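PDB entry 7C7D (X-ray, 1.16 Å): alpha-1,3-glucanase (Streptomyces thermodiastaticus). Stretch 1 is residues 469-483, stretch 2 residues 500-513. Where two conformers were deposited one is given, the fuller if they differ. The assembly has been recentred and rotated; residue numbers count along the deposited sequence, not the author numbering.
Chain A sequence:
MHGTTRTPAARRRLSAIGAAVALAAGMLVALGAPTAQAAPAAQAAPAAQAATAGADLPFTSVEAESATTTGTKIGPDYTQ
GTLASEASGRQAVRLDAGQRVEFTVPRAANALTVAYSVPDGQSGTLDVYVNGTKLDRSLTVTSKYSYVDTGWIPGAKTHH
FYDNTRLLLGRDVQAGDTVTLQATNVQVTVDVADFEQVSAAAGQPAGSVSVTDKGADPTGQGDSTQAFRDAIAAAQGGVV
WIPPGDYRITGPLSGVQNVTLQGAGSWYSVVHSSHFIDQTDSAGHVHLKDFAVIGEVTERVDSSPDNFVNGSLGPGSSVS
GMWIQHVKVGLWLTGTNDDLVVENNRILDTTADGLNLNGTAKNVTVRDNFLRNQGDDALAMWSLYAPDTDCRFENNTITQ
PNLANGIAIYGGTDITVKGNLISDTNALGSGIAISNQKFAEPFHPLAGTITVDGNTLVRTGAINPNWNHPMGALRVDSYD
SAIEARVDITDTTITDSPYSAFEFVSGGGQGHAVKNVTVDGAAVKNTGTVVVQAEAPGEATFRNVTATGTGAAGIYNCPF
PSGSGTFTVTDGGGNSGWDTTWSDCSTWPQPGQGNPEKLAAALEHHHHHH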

# COMPACT_ATOMS: atom_id res chain seq x y z
N HIS A 469 -8.87 -20.52 -8.67
CA HIS A 469 -8.30 -21.04 -7.42
C HIS A 469 -7.78 -19.89 -6.57
O HIS A 469 -7.34 -18.86 -7.10
CB HIS A 469 -7.16 -22.04 -7.66
CG HIS A 469 -7.60 -23.32 -8.29
ND1 HIS A 469 -8.84 -23.87 -8.06
CD2 HIS A 469 -6.97 -24.16 -9.14
CE1 HIS A 469 -8.96 -24.99 -8.75
NE2 HIS A 469 -7.83 -25.19 -9.41
N PRO A 470 -7.81 -20.02 -5.25
CA PRO A 470 -7.49 -18.86 -4.41
C PRO A 470 -6.03 -18.73 -4.04
O PRO A 470 -5.26 -19.69 -3.95
CB PRO A 470 -8.32 -19.13 -3.15
CG PRO A 470 -8.35 -20.60 -3.04
CD PRO A 470 -8.40 -21.12 -4.46
N MET A 471 -5.64 -17.47 -3.89
CA MET A 471 -4.38 -17.14 -3.25
C MET A 471 -4.64 -16.89 -1.77
O MET A 471 -5.67 -16.32 -1.39
CB MET A 471 -3.74 -15.91 -3.91
CG MET A 471 -2.63 -16.26 -4.89
SD MET A 471 -2.25 -14.95 -6.06
CE MET A 471 -3.72 -14.95 -7.03
N GLY A 472 -3.71 -17.35 -0.94
CA GLY A 472 -3.86 -17.22 0.49
C GLY A 472 -3.36 -15.89 1.02
O GLY A 472 -2.83 -15.04 0.30
N ALA A 473 -3.55 -15.71 2.33
CA ALA A 473 -3.12 -14.49 3.00
C ALA A 473 -1.61 -14.28 2.88
O ALA A 473 -1.15 -13.16 2.63
CB ALA A 473 -3.53 -14.52 4.47
N LEU A 474 -0.83 -15.34 3.07
CA LEU A 474 0.62 -15.25 2.97
C LEU A 474 1.05 -16.41 2.09
O LEU A 474 0.74 -17.56 2.39
CB LEU A 474 1.27 -15.37 4.36
CG LEU A 474 2.76 -15.07 4.49
CD1 LEU A 474 3.07 -14.69 5.93
CD2 LEU A 474 3.61 -16.24 4.05
N ARG A 475 1.76 -16.11 1.01
CA ARG A 475 2.22 -17.18 0.14
C ARG A 475 3.73 -17.15 -0.06
O ARG A 475 4.35 -16.09 -0.09
CB ARG A 475 1.49 -17.24 -1.20
CG ARG A 475 1.96 -16.27 -2.26
CD ARG A 475 1.23 -16.57 -3.58
NE ARG A 475 1.78 -15.78 -4.68
CZ ARG A 475 1.43 -14.52 -4.92
NH1 ARG A 475 0.51 -13.91 -4.18
NH2 ARG A 475 2.01 -13.87 -5.93
N VAL A 476 4.29 -18.36 -0.17
CA VAL A 476 5.64 -18.58 -0.65
C VAL A 476 5.50 -19.28 -1.99
O VAL A 476 4.85 -20.33 -2.08
CB VAL A 476 6.49 -19.41 0.33
CG1 VAL A 476 7.90 -19.59 -0.21
CG2 VAL A 476 6.51 -18.75 1.70
N ASP A 477 6.09 -18.70 -3.04
CA ASP A 477 5.76 -19.03 -4.42
C ASP A 477 7.05 -19.30 -5.20
O ASP A 477 7.76 -18.37 -5.58
CB ASP A 477 4.98 -17.87 -5.01
CG ASP A 477 4.31 -18.19 -6.33
OD1 ASP A 477 4.70 -19.18 -7.00
OD2 ASP A 477 3.39 -17.42 -6.72
N SER A 478 7.34 -20.58 -5.45
CA SER A 478 8.53 -20.99 -6.19
C SER A 478 8.28 -20.93 -7.70
O SER A 478 8.46 -21.91 -8.44
CB SER A 478 8.92 -22.39 -5.76
OG SER A 478 7.81 -23.25 -5.94
N TYR A 479 7.88 -19.75 -8.18
CA TYR A 479 7.25 -19.65 -9.49
C TYR A 479 8.20 -20.06 -10.62
O TYR A 479 7.90 -20.97 -11.40
CB TYR A 479 6.71 -18.23 -9.69
CG TYR A 479 5.77 -18.07 -10.86
CD1 TYR A 479 6.24 -18.15 -12.18
CD2 TYR A 479 4.42 -17.81 -10.67
CE1 TYR A 479 5.39 -18.00 -13.25
CE2 TYR A 479 3.56 -17.65 -11.75
CZ TYR A 479 4.05 -17.75 -13.03
OH TYR A 479 3.22 -17.60 -14.12
N ASP A 480 9.35 -19.39 -10.73
CA ASP A 480 10.29 -19.71 -11.80
C ASP A 480 11.52 -20.48 -11.32
O ASP A 480 12.32 -20.91 -12.15
CB ASP A 480 10.72 -18.45 -12.55
CG ASP A 480 9.61 -17.91 -13.44
OD1 ASP A 480 9.18 -18.64 -14.36
OD2 ASP A 480 9.15 -16.77 -13.20
N SER A 481 11.67 -20.68 -10.01
CA SER A 481 12.78 -21.46 -9.47
C SER A 481 12.46 -21.84 -8.03
O SER A 481 11.62 -21.22 -7.38
CB SER A 481 14.11 -20.70 -9.56
OG SER A 481 14.10 -19.54 -8.74
N ALA A 482 13.13 -22.89 -7.56
CA ALA A 482 12.93 -23.40 -6.22
C ALA A 482 13.41 -22.39 -5.18
O ALA A 482 14.27 -21.53 -5.44
CB ALA A 482 13.70 -24.70 -6.04
N ILE A 483 12.85 -22.50 -3.97
CA ILE A 483 13.24 -21.62 -2.87
C ILE A 483 14.60 -22.06 -2.35
O ILE A 483 14.72 -23.09 -1.68
CB ILE A 483 12.19 -21.63 -1.75
CG1 ILE A 483 10.78 -21.37 -2.29
CG2 ILE A 483 12.58 -20.65 -0.66
CD1 ILE A 483 10.56 -20.01 -2.93
N SER A 500 -7.51 -19.18 2.20
CA SER A 500 -6.53 -19.85 3.03
C SER A 500 -5.64 -18.85 3.76
O SER A 500 -5.54 -17.68 3.39
CB SER A 500 -5.67 -20.77 2.17
OG SER A 500 -5.19 -20.05 1.06
N ALA A 501 -4.97 -19.34 4.80
CA ALA A 501 -4.04 -18.52 5.58
C ALA A 501 -2.65 -18.56 4.96
O ALA A 501 -2.18 -17.57 4.40
CB ALA A 501 -4.05 -18.95 7.05
N PHE A 502 -1.97 -19.71 5.04
CA PHE A 502 -0.65 -19.89 4.46
C PHE A 502 -0.78 -20.69 3.17
O PHE A 502 -1.44 -21.73 3.15
CB PHE A 502 0.27 -20.66 5.42
CG PHE A 502 0.53 -19.95 6.72
CD1 PHE A 502 1.46 -18.92 6.80
CD2 PHE A 502 -0.15 -20.33 7.88
CE1 PHE A 502 1.70 -18.28 8.00
CE2 PHE A 502 0.10 -19.69 9.09
CZ PHE A 502 1.02 -18.65 9.14
N GLU A 503 -0.12 -20.23 2.11
CA GLU A 503 -0.13 -20.92 0.83
C GLU A 503 1.30 -21.17 0.38
O GLU A 503 2.14 -20.27 0.42
CB GLU A 503 -0.86 -20.10 -0.23
CG GLU A 503 -0.81 -20.73 -1.61
CD GLU A 503 -1.35 -19.84 -2.72
OE1 GLU A 503 -1.59 -18.64 -2.48
OE2 GLU A 503 -1.51 -20.37 -3.84
N PHE A 504 1.58 -22.40 -0.05
CA PHE A 504 2.87 -22.78 -0.60
C PHE A 504 2.60 -23.32 -1.99
O PHE A 504 1.85 -24.28 -2.16
CB PHE A 504 3.55 -23.80 0.32
CG PHE A 504 3.62 -23.32 1.73
CD1 PHE A 504 4.48 -22.29 2.07
CD2 PHE A 504 2.77 -23.81 2.70
CE1 PHE A 504 4.52 -21.80 3.36
CE2 PHE A 504 2.80 -23.32 3.99
CZ PHE A 504 3.69 -22.32 4.33
N VAL A 505 3.16 -22.67 -3.01
CA VAL A 505 2.74 -22.92 -4.37
C VAL A 505 3.94 -22.72 -5.29
O VAL A 505 4.86 -21.97 -4.98
CB VAL A 505 1.54 -22.01 -4.74
CG1 VAL A 505 1.95 -20.54 -4.75
CG2 VAL A 505 0.92 -22.41 -6.07
N SER A 506 3.92 -23.41 -6.42
CA SER A 506 4.80 -23.10 -7.54
C SER A 506 3.86 -22.60 -8.63
O SER A 506 3.29 -23.37 -9.39
CB SER A 506 5.59 -24.33 -7.95
OG SER A 506 6.65 -23.98 -8.83
N GLY A 507 3.68 -21.28 -8.66
CA GLY A 507 2.51 -20.67 -9.29
C GLY A 507 2.46 -20.76 -10.80
O GLY A 507 1.40 -20.51 -11.38
N GLY A 508 3.57 -21.09 -11.46
CA GLY A 508 3.55 -21.26 -12.90
C GLY A 508 3.30 -22.68 -13.35
O GLY A 508 3.33 -22.95 -14.55
N GLY A 509 3.05 -23.60 -12.42
CA GLY A 509 2.88 -24.98 -12.79
C GLY A 509 4.16 -25.71 -13.11
O GLY A 509 4.11 -26.82 -13.64
N GLN A 510 5.31 -25.13 -12.78
CA GLN A 510 6.60 -25.72 -13.12
C GLN A 510 7.11 -26.72 -12.10
O GLN A 510 8.09 -27.42 -12.37
CB GLN A 510 7.64 -24.62 -13.35
CG GLN A 510 7.23 -23.58 -14.40
CD GLN A 510 8.13 -22.35 -14.42
OE1 GLN A 510 9.29 -22.41 -14.02
NE2 GLN A 510 7.58 -21.22 -14.86
N GLY A 511 6.47 -26.82 -10.93
CA GLY A 511 6.84 -27.85 -9.97
C GLY A 511 8.14 -27.63 -9.24
O GLY A 511 8.77 -28.61 -8.82
N HIS A 512 8.57 -26.39 -9.05
CA HIS A 512 9.77 -26.13 -8.27
C HIS A 512 9.45 -26.24 -6.78
O HIS A 512 8.37 -25.87 -6.33
CB HIS A 512 10.30 -24.73 -8.56
CG HIS A 512 10.57 -24.47 -10.00
ND1 HIS A 512 11.53 -25.16 -10.72
CD2 HIS A 512 10.01 -23.59 -10.87
CE1 HIS A 512 11.54 -24.73 -11.97
NE2 HIS A 512 10.64 -23.77 -12.08
N ALA A 513 10.43 -26.72 -6.01
CA ALA A 513 10.19 -26.99 -4.60
C ALA A 513 10.05 -25.70 -3.79
O ALA A 513 10.81 -24.74 -3.95
CB ALA A 513 11.34 -27.82 -4.02
O HOH W 1 5.88 -22.72 -11.16
O HOH W 2 10.99 -20.17 -15.77

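Strands 474-477 and 502-505 run parallel, 4.7 Å apart at closest approach, and stretch 1 meets its partner in sequence order. At Gly472 the backbone N donates to Glu503 OE1 (2.9 Å), so a buried carboxylate is answered by main chain. Glycine fits here because a CB would lie 2.7 Å from Ser500 OG.

Ala473 N then bonds Ser500 O (3.0 Å), and the parallel ladder follows: Leu474 N to Ala501 O (2.9 Å), Glu503 N to Leu474 O (2.8 Å), Val476 N to Glu503 O (2.9 Å) and Val505 N to Val476 O (3.0 Å). Leu474 and Val476 share a face with Phe502 and Phe504, an apolar surface in which Val476 CB meets the ring edge at Phe504 CD1 (3.9 Å).

The other face carries charge. Arg475 NE forms a salt bridge with Asp477 OD2 (3.1 Å), while Asp477 OD1 accepts from Gly507 N (2.9 Å), tying the strand to the turn.

Beyond the strand, the small Ser478 reaches backbone through its hydroxyl, OG donating to His512 O (2.7 Å). The flat Tyr479 ring takes Gly508 CA over its face, 3.7 Å from the centroid, an approach that a side chain-free residue permits. Asp480 OD1 accepts from Gln510 NE2 (3.1 Å), Ser481 CA covers the His512 ring, and Ile483 N closes the contact on Ala513 O (3.0 Å).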